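Local coordinates for protein restriction endonuclease LpnPI (Legionella pneumophila subsp. pneumophila str. Philadelphia 1, PDB 4RZL) that cleaves DNA that carries modified cytosines, this N-terminal SRA-type domain being the part that recognises the DNA, while the catalytic domain lies outside the fragment, at residues G92-P97 / H102-Q107; S118-K123 / T163-A168. All coordinates share one frame; numbering follows the deposited sequence.

Contact 1: G92-P97 / H102-Q107; sequences GDNKHP and HDTPRQ
Asn94 and Thr104 have the closest CA atoms across the two segments, 6.3 Å apart, where two irregular parts of one loop pass each other between strand 87-91 and helix 108-119 of the SRA-type DNA recognition domain. The segment 102-107 bends in a type I beta turn, with Thr104 O accepting from Gln107 N, and this turn presents the Thr104 side chain to Asp93. The hydroxyl OG1 of Thr104 donates to Asp93 OD2 (2.8 Å), reaching it from above the carboxylate, 41° out of its plane. Both side chains start between their own backbone N and carbonyl carbon; in Thr104 this torsion (chi1 72°) turns OG1 toward the Asp93 carboxylate. The same OD2 also accepts from a water that is held in turn by Arg106 N (3.0 Å), and from Gly108 N, while OD1 accepts from Asn109 N. Gly108 N and Asn109 N at the helix start, together with Thr104 and the water, probably stabilise the negative charge of Asp93. The methyl CG2 of Thr104 lies against the same segment, 3.5 Å from Asp93 O and 3.9 Å from Asn94 CB. Asn94 itself looks to the sheet, where its ND2 donates to Gln179 O on strand 176-187; its OD1 accepts from a second water, which also donates to Asp103 O. The turn is further secured by Gln107, whose side chain folds back so that NE2 meets Thr104 O at 2.9 Å, in the carbonyl plane and almost straight (N-H...O 175°).

Contact 2: S118-K123 / T163-A168; sequences STHNEK and TDDLIA
His120 and Asp165 form a His-carboxylate hydrogen bond, which joins the residue just past the end of helix 108-119 to the one that leads into strand 166-173 of the domain's mixed sheet. The backbones stay well apart, with 10.3 Å between the CA atoms of His120 and Thr163, and the two side chains span the gap, each reaching across from its own segment. In His120, CG stands opposite the carbonyl carbon and beside the backbone N, which carries the imidazole out toward Asp165. A chi1 of 61° sets the carboxyl carbon of Asp165 between backbone N and carbonyl carbon, on the side from which His120 is met. The bond runs from NE2 to Asp165 OD2 at 2.7 Å with an N-H...O angle of 158°, and OD2 lies beyond NE2, only slightly off the plane of the imidazole. On the acid it uses the syn lone pair, the one facing OD1, although the ring and carboxylate planes are twisted 53° apart. A carboxylate so close would probably raise the tendency of the imidazole to be protonated. Asp165 also packs on Phe116 of the helix, and its backbone pairs with Ile184 of strand 176-187, while His120 touches Ala162. Beyond the histidine the chain makes an Asx turn, in which Asn121 OD1 accepts from Lys123 N at 3.0 Å, along a lone pair in the carbonyl plane.

How the contacts relate
From the N terminus, strand 87-91 runs into segment 92-97, and contact 1 closes the short loop that follows, bringing 102-107 back before helix 108-119 starts. That helix ends within 118-123, so the two contacts sit at its two ends. Contact 2 is the long-range one: the chain passes through strands 132-137 and 147-155 before 163-168 returns to the far end of the helix. The contacts follow in series, neither nesting nor crossing. The centres of contact 1 and contact 2 are about 19 Å apart. Strand 176-187 pairs with 87-91, which leads into contact 1, and with 166-173, which carries contact 2.

Contact 1: G92-P97 / H102-Q107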
loop_
_atom_site.group_PDB
_atom_site.type_symbol
_atom_site.label_atom_id
_atom_site.label_comp_id
_atom_site.label_asym_id
_atom_site.label_seq_id
_atom_site.Cartn_x
_atom_site.Cartn_y
_atom_site.Cartn_z
ATOM N N GLY A 92 -4.582 10.012 3.247
ATOM C CA GLY A 92 -5.796 9.506 2.735
ATOM C C GLY A 92 -6.318 10.247 1.520
ATOM O O GLY A 92 -5.724 11.088 1.033
ATOM N N ASP A 93 -7.444 9.827 1.055
ATOM C CA ASP A 93 -7.983 10.216 -0.164
ATOM C C ASP A 93 -8.986 11.410 -0.097
ATOM O O ASP A 93 -9.790 11.453 -0.881
ATOM C CB ASP A 93 -8.539 9.058 -0.961
ATOM C CG ASP A 93 -9.765 8.388 -0.317
ATOM O OD1 ASP A 93 -10.064 8.561 0.814
ATOM O OD2 ASP A 93 -10.380 7.640 -0.956
ATOM N N ASN A 94 -8.898 12.225 0.875
ATOM C CA ASN A 94 -9.707 13.429 0.943
ATOM C C ASN A 94 -8.781 14.634 0.804
ATOM O O ASN A 94 -8.465 15.286 1.707
ATOM C CB ASN A 94 -10.578 13.531 2.217
ATOM C CG ASN A 94 -11.638 14.654 2.136
ATOM O OD1 ASN A 94 -12.087 14.938 1.124
ATOM N ND2 ASN A 94 -11.970 15.249 3.219
ATOM N N LYS A 95 -8.243 14.953 -0.233
ATOM C CA LYS A 95 -7.206 15.912 -0.456
ATOM C C LYS A 95 -7.679 17.322 -0.874
ATOM O O LYS A 95 -6.894 18.161 -0.958
ATOM C CB LYS A 95 -6.081 15.363 -1.338
ATOM C CG LYS A 95 -5.250 14.176 -0.744
ATOM C CD LYS A 95 -4.330 13.577 -1.746
ATOM C CE LYS A 95 -3.359 12.636 -1.103
ATOM N NZ LYS A 95 -2.464 11.939 -1.976
ATOM N N HIS A 96 -8.967 17.486 -1.086
ATOM C CA HIS A 96 -9.577 18.749 -1.507
ATOM C C HIS A 96 -10.837 19.046 -0.688
ATOM O O HIS A 96 -11.448 18.126 -0.122
ATOM C CB HIS A 96 -9.958 18.705 -2.999
ATOM C CG HIS A 96 -8.802 18.480 -3.923
ATOM N ND1 HIS A 96 -8.364 17.220 -4.272
ATOM C CD2 HIS A 96 -8.008 19.354 -4.587
ATOM C CE1 HIS A 96 -7.337 17.330 -5.101
ATOM N NE2 HIS A 96 -7.105 18.612 -5.310
ATOM N N PRO A 97 -11.215 20.305 -0.645
ATOM C CA PRO A 97 -12.490 20.669 -0.058
ATOM C C PRO A 97 -13.634 20.039 -0.827
ATOM O O PRO A 97 -13.532 19.795 -1.956
ATOM C CB PRO A 97 -12.465 22.183 -0.119
ATOM C CG PRO A 97 -11.091 22.532 -0.263
ATOM C CD PRO A 97 -10.433 21.470 -0.978
ATOM N N HIS A 102 -14.774 10.969 5.375
ATOM C CA HIS A 102 -15.127 9.600 4.991
ATOM C C HIS A 102 -15.925 9.501 3.700
ATOM O O HIS A 102 -16.215 8.398 3.220
ATOM C CB HIS A 102 -15.902 8.939 6.124
ATOM C CG HIS A 102 -15.089 8.739 7.363
ATOM N ND1 HIS A 102 -15.483 9.202 8.599
ATOM C CD2 HIS A 102 -13.894 8.126 7.552
ATOM C CE1 HIS A 102 -14.571 8.876 9.498
ATOM N NE2 HIS A 102 -13.597 8.220 8.893
ATOM N N ASP A 103 -16.268 10.653 3.139
ATOM C CA ASP A 103 -17.100 10.712 1.936
ATOM C C ASP A 103 -16.225 10.894 0.690
ATOM O O ASP A 103 -16.147 11.972 0.119
ATOM C CB ASP A 103 -18.130 11.840 2.101
ATOM C CG ASP A 103 -19.147 11.906 0.961
ATOM O OD1 ASP A 103 -19.222 10.974 0.135
ATOM O OD2 ASP A 103 -19.907 12.899 0.921
ATOM N N THR A 104 -15.561 9.822 0.272
ATOM C CA THR A 104 -14.646 9.888 -0.855
ATOM C C THR A 104 -15.046 8.819 -1.862
ATOM O O THR A 104 -15.613 7.790 -1.484
ATOM C CB THR A 104 -13.167 9.697 -0.416
ATOM O OG1 THR A 104 -12.931 8.328 -0.047
ATOM C CG2 THR A 104 -12.828 10.632 0.757
ATOM N N PRO A 105 -14.800 9.081 -3.154
ATOM C CA PRO A 105 -15.267 8.171 -4.214
ATOM C C PRO A 105 -14.687 6.756 -4.106
ATOM O O PRO A 105 -15.423 5.782 -4.280
ATOM C CB PRO A 105 -14.782 8.858 -5.497
ATOM C CG PRO A 105 -14.684 10.314 -5.130
ATOM C CD PRO A 105 -14.196 10.311 -3.702
ATOM N N ARG A 106 -13.396 6.643 -3.797
ATOM C CA ARG A 106 -12.763 5.331 -3.688
ATOM C C ARG A 106 -12.867 4.753 -2.274
ATOM O O ARG A 106 -12.436 3.624 -2.021
ATOM C CB ARG A 106 -11.298 5.415 -4.109
ATOM C CG ARG A 106 -11.100 5.848 -5.558
ATOM C CD ARG A 106 -9.632 5.802 -5.946
ATOM N NE ARG A 106 -9.391 6.440 -7.241
ATOM C CZ ARG A 106 -9.570 5.855 -8.423
ATOM N NH1 ARG A 106 -9.988 4.592 -8.498
ATOM N NH2 ARG A 106 -9.322 6.540 -9.535
ATOM N N GLN A 107 -13.431 5.532 -1.353
ATOM C CA GLN A 107 -13.659 5.063 0.016
ATOM C C GLN A 107 -12.365 4.668 0.735
ATOM O O GLN A 107 -12.371 3.778 1.593
ATOM C CB GLN A 107 -14.625 3.876 0.008
ATOM C CG GLN A 107 -16.074 4.242 -0.312
ATOM C CD GLN A 107 -16.744 4.991 0.829
ATOM O OE1 GLN A 107 -17.228 4.377 1.786
ATOM N NE2 GLN A 107 -16.774 6.323 0.738
HETATM O O HOH W 1 -11.424 8.899 -3.265
HETATM O O HOH W 2 -14.377 13.760 -0.034
#

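Contact 2: S118-K123 / T163-A168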
loop_
_atom_site.group_PDB
_atom_site.type_symbol
_atom_site.label_atom_id
_atom_site.label_comp_id
_atom_site.label_asym_id
_atom_site.label_seq_id
_atom_site.Cartn_x
_atom_site.Cartn_y
_atom_site.Cartn_z
ATOM N N SER A 118 -10.185 -2.324 13.369
ATOM C CA SER A 118 -10.020 -3.770 13.445
ATOM C C SER A 118 -8.699 -4.136 14.132
ATOM O O SER A 118 -8.648 -5.004 15.015
ATOM C CB SER A 118 -10.062 -4.379 12.037
ATOM O OG SER A 118 -9.754 -5.760 12.067
ATOM N N THR A 119 -7.639 -3.444 13.744
ATOM C CA THR A 119 -6.307 -3.727 14.272
ATOM C C THR A 119 -6.229 -3.514 15.787
ATOM O O THR A 119 -5.565 -4.273 16.500
ATOM C CB THR A 119 -5.260 -2.855 13.549
ATOM O OG1 THR A 119 -5.241 -3.221 12.163
ATOM C CG2 THR A 119 -3.862 -3.022 14.134
ATOM N N HIS A 120 -6.944 -2.507 16.278
ATOM C CA HIS A 120 -6.916 -2.165 17.689
ATOM C C HIS A 120 -8.133 -2.687 18.445
ATOM O O HIS A 120 -8.297 -2.396 19.617
ATOM C CB HIS A 120 -6.818 -0.651 17.854
ATOM C CG HIS A 120 -5.519 -0.094 17.390
ATOM N ND1 HIS A 120 -4.354 -0.223 18.119
ATOM C CD2 HIS A 120 -5.182 0.570 16.263
ATOM C CE1 HIS A 120 -3.363 0.344 17.464
ATOM N NE2 HIS A 120 -3.839 0.842 16.332
ATOM N N ASN A 121 -8.965 -3.480 17.785
ATOM C CA ASN A 121 -10.182 -3.969 18.415
ATOM C C ASN A 121 -9.903 -5.040 19.470
ATOM O O ASN A 121 -9.013 -5.867 19.297
ATOM C CB ASN A 121 -11.134 -4.528 17.355
ATOM C CG ASN A 121 -12.582 -4.391 17.760
ATOM O OD1 ASN A 121 -13.030 -5.035 18.706
ATOM N ND2 ASN A 121 -13.323 -3.540 17.055
ATOM N N GLU A 122 -10.675 -5.032 20.554
ATOM C CA GLU A 122 -10.499 -6.012 21.627
ATOM C C GLU A 122 -11.095 -7.367 21.249
ATOM O O GLU A 122 -10.698 -8.400 21.780
ATOM C CB GLU A 122 -11.115 -5.516 22.939
ATOM C CG GLU A 122 -12.626 -5.605 23.009
ATOM C CD GLU A 122 -13.307 -4.506 22.218
ATOM O OE1 GLU A 122 -12.618 -3.523 21.847
ATOM O OE2 GLU A 122 -14.528 -4.621 21.972
ATOM N N LYS A 123 -12.056 -7.356 20.336
ATOM C CA LYS A 123 -12.642 -8.592 19.839
ATOM C C LYS A 123 -12.338 -8.753 18.346
ATOM O O LYS A 123 -12.389 -7.782 17.593
ATOM C CB LYS A 123 -14.153 -8.600 20.084
ATOM N N THR A 163 -4.267 6.317 18.990
ATOM C CA THR A 163 -4.477 7.752 18.850
ATOM C C THR A 163 -3.506 8.329 17.825
ATOM O O THR A 163 -3.837 9.279 17.115
ATOM C CB THR A 163 -4.298 8.494 20.202
ATOM O OG1 THR A 163 -5.382 8.169 21.071
ATOM C CG2 THR A 163 -4.284 9.994 20.001
ATOM N N ASP A 164 -2.313 7.743 17.729
ATOM C CA ASP A 164 -1.276 8.322 16.878
ATOM C C ASP A 164 -1.113 7.708 15.472
ATOM O O ASP A 164 -0.565 8.355 14.584
ATOM C CB ASP A 164 0.073 8.255 17.596
ATOM C CG ASP A 164 0.112 9.114 18.858
ATOM O OD1 ASP A 164 -0.675 10.080 18.961
ATOM O OD2 ASP A 164 0.948 8.830 19.737
ATOM N N ASP A 165 -1.536 6.467 15.262
ATOM C CA ASP A 165 -1.218 5.815 13.986
ATOM C C ASP A 165 -2.272 6.078 12.892
ATOM O O ASP A 165 -2.070 5.717 11.730
ATOM C CB ASP A 165 -0.995 4.302 14.182
ATOM C CG ASP A 165 -2.206 3.581 14.725
ATOM O OD1 ASP A 165 -3.285 4.201 14.828
ATOM O OD2 ASP A 165 -2.087 2.359 15.010
ATOM N N LEU A 166 -3.404 6.665 13.277
ATOM C CA LEU A 166 -4.399 7.144 12.316
ATOM C C LEU A 166 -4.990 8.439 12.843
ATOM O O LEU A 166 -5.820 8.425 13.743
ATOM C CB LEU A 166 -5.505 6.121 12.067
ATOM C CG LEU A 166 -6.522 6.552 10.993
ATOM C CD1 LEU A 166 -5.825 6.701 9.647
ATOM C CD2 LEU A 166 -7.683 5.563 10.869
ATOM N N ILE A 167 -4.548 9.556 12.275
ATOM C CA ILE A 167 -4.930 10.882 12.760
ATOM C C ILE A 167 -5.705 11.604 11.680
ATOM O O ILE A 167 -5.274 11.633 10.525
ATOM C CB ILE A 167 -3.695 11.717 13.142
ATOM C CG1 ILE A 167 -2.861 10.995 14.197
ATOM C CG2 ILE A 167 -4.093 13.096 13.651
ATOM C CD1 ILE A 167 -1.520 11.625 14.427
ATOM N N ALA A 168 -6.859 12.156 12.036
ATOM C CA ALA A 168 -7.556 13.072 11.138
ATOM C C ALA A 168 -6.864 14.434 11.198
ATOM O O ALA A 168 -6.955 15.133 12.195
ATOM C CB ALA A 168 -9.035 13.188 11.519
#